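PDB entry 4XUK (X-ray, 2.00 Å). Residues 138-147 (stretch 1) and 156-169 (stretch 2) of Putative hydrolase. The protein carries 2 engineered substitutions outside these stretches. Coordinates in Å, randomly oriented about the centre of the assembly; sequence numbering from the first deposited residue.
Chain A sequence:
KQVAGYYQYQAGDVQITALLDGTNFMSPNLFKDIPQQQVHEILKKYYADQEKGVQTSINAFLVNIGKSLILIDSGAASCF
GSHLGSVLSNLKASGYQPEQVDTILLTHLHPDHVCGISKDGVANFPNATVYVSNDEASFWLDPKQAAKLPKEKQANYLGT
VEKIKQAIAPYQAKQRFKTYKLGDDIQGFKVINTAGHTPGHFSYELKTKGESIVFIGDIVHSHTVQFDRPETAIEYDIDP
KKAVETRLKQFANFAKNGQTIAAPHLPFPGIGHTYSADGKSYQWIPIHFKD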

# COMPACT_ATOMS: atom_id res chain seq x y z
N SER A 138 -14.28 -32.07 7.79
CA SER A 138 -14.31 -33.48 7.43
C SER A 138 -12.98 -33.98 6.87
O SER A 138 -12.50 -35.05 7.25
CB SER A 138 -15.43 -33.77 6.44
OG SER A 138 -16.69 -33.71 7.07
N PHE A 139 -12.38 -33.20 5.97
CA PHE A 139 -11.13 -33.61 5.35
C PHE A 139 -9.97 -33.68 6.34
O PHE A 139 -9.17 -34.61 6.30
CB PHE A 139 -10.76 -32.66 4.20
CG PHE A 139 -9.38 -32.86 3.66
CD1 PHE A 139 -9.09 -33.93 2.81
CD2 PHE A 139 -8.36 -31.98 3.98
CE1 PHE A 139 -7.82 -34.11 2.30
CE2 PHE A 139 -7.07 -32.15 3.47
CZ PHE A 139 -6.80 -33.22 2.63
N TRP A 140 -9.88 -32.68 7.22
CA TRP A 140 -8.74 -32.60 8.14
C TRP A 140 -8.87 -33.41 9.44
O TRP A 140 -7.86 -33.67 10.10
CB TRP A 140 -8.47 -31.14 8.51
CG TRP A 140 -7.97 -30.32 7.37
CD1 TRP A 140 -8.65 -29.36 6.68
CD2 TRP A 140 -6.66 -30.38 6.79
NE1 TRP A 140 -7.85 -28.82 5.70
CE2 TRP A 140 -6.62 -29.44 5.75
CE3 TRP A 140 -5.52 -31.15 7.04
CZ2 TRP A 140 -5.49 -29.24 4.96
CZ3 TRP A 140 -4.40 -30.96 6.25
CH2 TRP A 140 -4.39 -30.01 5.23
N LEU A 141 -10.09 -33.78 9.81
CA LEU A 141 -10.32 -34.38 11.13
C LEU A 141 -10.79 -35.84 11.07
O LEU A 141 -11.13 -36.43 12.10
CB LEU A 141 -11.28 -33.51 11.95
CG LEU A 141 -10.78 -32.07 12.20
CD1 LEU A 141 -11.81 -31.19 12.92
CD2 LEU A 141 -9.49 -32.09 12.96
N ASP A 142 -10.79 -36.43 9.88
CA ASP A 142 -11.10 -37.86 9.71
C ASP A 142 -9.82 -38.69 9.75
O ASP A 142 -8.93 -38.50 8.92
CB ASP A 142 -11.84 -38.08 8.39
CG ASP A 142 -12.12 -39.56 8.09
OD1 ASP A 142 -11.97 -40.42 8.98
OD2 ASP A 142 -12.51 -39.84 6.93
N PRO A 143 -9.75 -39.57 10.72
CA PRO A 143 -8.63 -40.50 10.90
C PRO A 143 -8.43 -41.47 9.76
O PRO A 143 -7.44 -42.13 9.75
CB PRO A 143 -9.03 -41.26 12.15
CG PRO A 143 -10.48 -41.13 12.20
CD PRO A 143 -10.78 -39.77 11.73
N LYS A 144 -9.32 -41.47 8.80
CA LYS A 144 -9.29 -42.37 7.68
C LYS A 144 -8.77 -41.73 6.45
O LYS A 144 -8.49 -42.36 5.50
CB LYS A 144 -10.68 -42.89 7.40
CG LYS A 144 -10.95 -44.23 8.03
CD LYS A 144 -12.04 -44.14 9.05
CE LYS A 144 -13.38 -44.52 8.47
NZ LYS A 144 -13.60 -43.94 7.14
N GLN A 145 -8.65 -40.43 6.48
CA GLN A 145 -8.28 -39.67 5.30
C GLN A 145 -6.83 -39.91 4.89
O GLN A 145 -6.49 -39.86 3.70
CB GLN A 145 -8.54 -38.18 5.56
CG GLN A 145 -8.28 -37.31 4.36
CD GLN A 145 -9.15 -37.67 3.18
OE1 GLN A 145 -8.65 -37.88 2.08
NE2 GLN A 145 -10.46 -37.75 3.41
N ALA A 146 -5.98 -40.17 5.87
CA ALA A 146 -4.54 -40.29 5.64
C ALA A 146 -4.18 -41.43 4.69
O ALA A 146 -3.21 -41.33 3.95
CB ALA A 146 -3.80 -40.44 6.96
N ALA A 147 -4.94 -42.51 4.73
CA ALA A 147 -4.69 -43.64 3.82
C ALA A 147 -5.22 -43.34 2.42
O ALA A 147 -4.78 -43.95 1.44
CB ALA A 147 -5.31 -44.92 4.37
N ASN A 156 3.01 -34.69 5.39
CA ASN A 156 2.56 -33.31 5.50
C ASN A 156 1.16 -33.21 6.10
O ASN A 156 0.93 -32.41 6.99
CB ASN A 156 2.62 -32.61 4.14
CG ASN A 156 2.19 -31.15 4.22
OD1 ASN A 156 2.92 -30.31 4.76
ND2 ASN A 156 1.01 -30.84 3.68
N TYR A 157 0.23 -34.04 5.61
CA TYR A 157 -1.14 -34.03 6.09
C TYR A 157 -1.21 -34.28 7.59
O TYR A 157 -1.81 -33.49 8.34
CB TYR A 157 -1.96 -35.09 5.32
CG TYR A 157 -3.35 -35.33 5.86
CD1 TYR A 157 -4.41 -34.51 5.50
CD2 TYR A 157 -3.60 -36.39 6.72
CE1 TYR A 157 -5.68 -34.73 5.99
CE2 TYR A 157 -4.87 -36.62 7.22
CZ TYR A 157 -5.90 -35.79 6.84
OH TYR A 157 -7.17 -36.01 7.33
N LEU A 158 -0.55 -35.33 8.04
CA LEU A 158 -0.55 -35.71 9.44
C LEU A 158 0.04 -34.61 10.30
O LEU A 158 -0.40 -34.34 11.38
CB LEU A 158 0.24 -36.99 9.62
CG LEU A 158 -0.44 -38.36 9.76
CD1 LEU A 158 -1.75 -38.54 9.07
CD2 LEU A 158 0.46 -39.54 9.52
N GLY A 159 1.07 -34.01 9.78
CA GLY A 159 1.73 -32.92 10.48
C GLY A 159 0.82 -31.72 10.65
O GLY A 159 0.72 -31.17 11.75
N THR A 160 0.14 -31.30 9.58
CA THR A 160 -0.79 -30.20 9.76
C THR A 160 -2.04 -30.58 10.55
O THR A 160 -2.55 -29.76 11.31
CB THR A 160 -1.10 -29.36 8.48
OG1 THR A 160 -2.50 -29.39 8.19
CG2 THR A 160 -0.30 -29.80 7.30
N VAL A 161 -2.50 -31.83 10.43
CA VAL A 161 -3.60 -32.29 11.30
C VAL A 161 -3.30 -32.03 12.78
O VAL A 161 -4.17 -31.54 13.52
CB VAL A 161 -3.97 -33.78 11.06
CG1 VAL A 161 -4.87 -34.30 12.17
CG2 VAL A 161 -4.68 -33.93 9.72
N GLU A 162 -2.11 -32.36 13.22
CA GLU A 162 -1.73 -32.10 14.61
C GLU A 162 -1.78 -30.62 15.02
O GLU A 162 -2.27 -30.29 16.03
CB GLU A 162 -0.40 -32.70 14.96
CG GLU A 162 -0.26 -32.96 16.43
CD GLU A 162 -0.85 -34.31 16.90
OE1 GLU A 162 -0.09 -35.12 17.40
OE2 GLU A 162 -2.03 -34.55 16.80
N LYS A 163 -1.28 -29.76 14.17
CA LYS A 163 -1.34 -28.33 14.45
C LYS A 163 -2.79 -27.85 14.51
O LYS A 163 -3.15 -27.00 15.35
CB LYS A 163 -0.60 -27.54 13.36
CG LYS A 163 0.87 -27.90 13.19
CD LYS A 163 1.40 -27.23 11.91
CE LYS A 163 2.82 -27.67 11.53
NZ LYS A 163 3.85 -27.12 12.44
N ILE A 164 -3.62 -28.37 13.61
CA ILE A 164 -5.03 -28.00 13.57
C ILE A 164 -5.72 -28.41 14.87
O ILE A 164 -6.44 -27.62 15.47
CB ILE A 164 -5.76 -28.68 12.38
CG1 ILE A 164 -5.27 -28.10 11.04
CG2 ILE A 164 -7.27 -28.51 12.50
CD1 ILE A 164 -5.71 -28.90 9.81
N LYS A 165 -5.49 -29.65 15.28
CA LYS A 165 -6.10 -30.18 16.48
C LYS A 165 -5.70 -29.39 17.72
O LYS A 165 -6.56 -29.08 18.54
CB LYS A 165 -5.80 -31.68 16.63
CG LYS A 165 -6.67 -32.54 15.73
CD LYS A 165 -6.23 -34.01 15.74
CE LYS A 165 -7.25 -34.86 15.00
NZ LYS A 165 -6.89 -36.30 15.10
N GLN A 166 -4.44 -29.04 17.84
CA GLN A 166 -4.02 -28.26 18.97
C GLN A 166 -4.65 -26.86 19.03
O GLN A 166 -4.96 -26.41 20.06
CB GLN A 166 -2.50 -28.21 19.10
CG GLN A 166 -1.78 -27.52 17.97
CD GLN A 166 -1.63 -26.02 18.12
OE1 GLN A 166 -1.73 -25.25 17.18
NE2 GLN A 166 -1.36 -25.63 19.31
N ALA A 167 -4.86 -26.24 17.91
CA ALA A 167 -5.43 -24.90 17.91
C ALA A 167 -6.90 -24.94 18.29
O ALA A 167 -7.37 -24.08 19.04
CB ALA A 167 -5.26 -24.27 16.54
N ILE A 168 -7.62 -25.92 17.77
CA ILE A 168 -9.08 -25.94 17.94
C ILE A 168 -9.56 -26.64 19.20
O ILE A 168 -10.70 -26.44 19.63
CB ILE A 168 -9.79 -26.55 16.72
CG1 ILE A 168 -9.54 -28.06 16.64
CG2 ILE A 168 -9.35 -25.86 15.43
CD1 ILE A 168 -10.32 -28.72 15.53
N ALA A 169 -8.71 -27.47 19.79
CA ALA A 169 -9.01 -28.16 21.04
C ALA A 169 -9.60 -27.28 22.15
O ALA A 169 -10.61 -27.67 22.77
CB ALA A 169 -7.78 -28.94 21.54
O HOH W 1 -7.30 -36.44 10.20

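Stretch 2 is helical throughout, and stretch 1 packs on it as the end of another helix followed by a turn; together they bury 536 Å², counting both sides. Taken in sequence order, the contact begins in earnest at Tyr157, which has the largest covered area of any residue in either stretch. Its CA-to-CB bond points sideways, but with chi1 at 171° (t) the ring reaches across to stretch 1. The hydroxyl donates a hydrogen bond to a main-chain carbonyl, with Tyr157 OH 2.6 Å from Phe139 O. A water placed 2.9 Å from Tyr157 OH and 2.8 Å from Trp140 O donates to both atoms, so the hydroxyl links two successive carbonyls of stretch 1, one directly and one through solvent.

The Tyr157 ring has two aromatic neighbours in different geometries. Its edge is directed at the face of Phe139, with centroids 5.3 Å apart and planes at 71°. Against the six-membered ring of Trp140 the planes are nearly parallel, at 12°, yet the 5.5 Å centroid separation reflects a lateral slide that leaves little overlap; the nearest atoms are Trp140 CZ3 and Tyr157 CD1 at 3.6 Å. Ala146 adds an apolar contact, its CB lying 4.0 Å from Tyr157 CE2. The same methyl meets the next residue of the helix, with Ala146 CB 3.5 Å from Leu158 CD1, although the CA-to-CB bond of Leu158 points away.

One turn after Tyr157, Thr160 points toward stretch 1. Its OG1 is 3.1 Å from Trp140 CZ3, a carbon that offers no conventional polar partner; this buried hydroxyl has no partner anywhere in the model. Val161 marks the closest backbone approach, with its CA 6.0 Å from the CA of Trp140. Its CG2 lies at the indole edge, 4.0 Å from Trp140 CE3, and still closer to the main chain, at 3.2 Å from Trp140 O.

Ile164, also directed toward stretch 1, places CD1 3.5 Å from Trp140 CD2. Tyr157, Thr160, Val161 and Ile164 thus form the hole that receives the Trp140 side chain as a knob. Their i, i+3, i+4, i+7 spacing is that expected for one side of an alpha helix.

Beyond this pocket, Leu141 takes over. Its CA-to-CB bond points away, but the end of the side chain comes nearer, bringing CD2 within 4.2 Å of Ile164 CG2 and 4.0 Å of Lys165 CG. The last contact is between Leu141 CD1 and Ile168 CD1, at 3.9 Å.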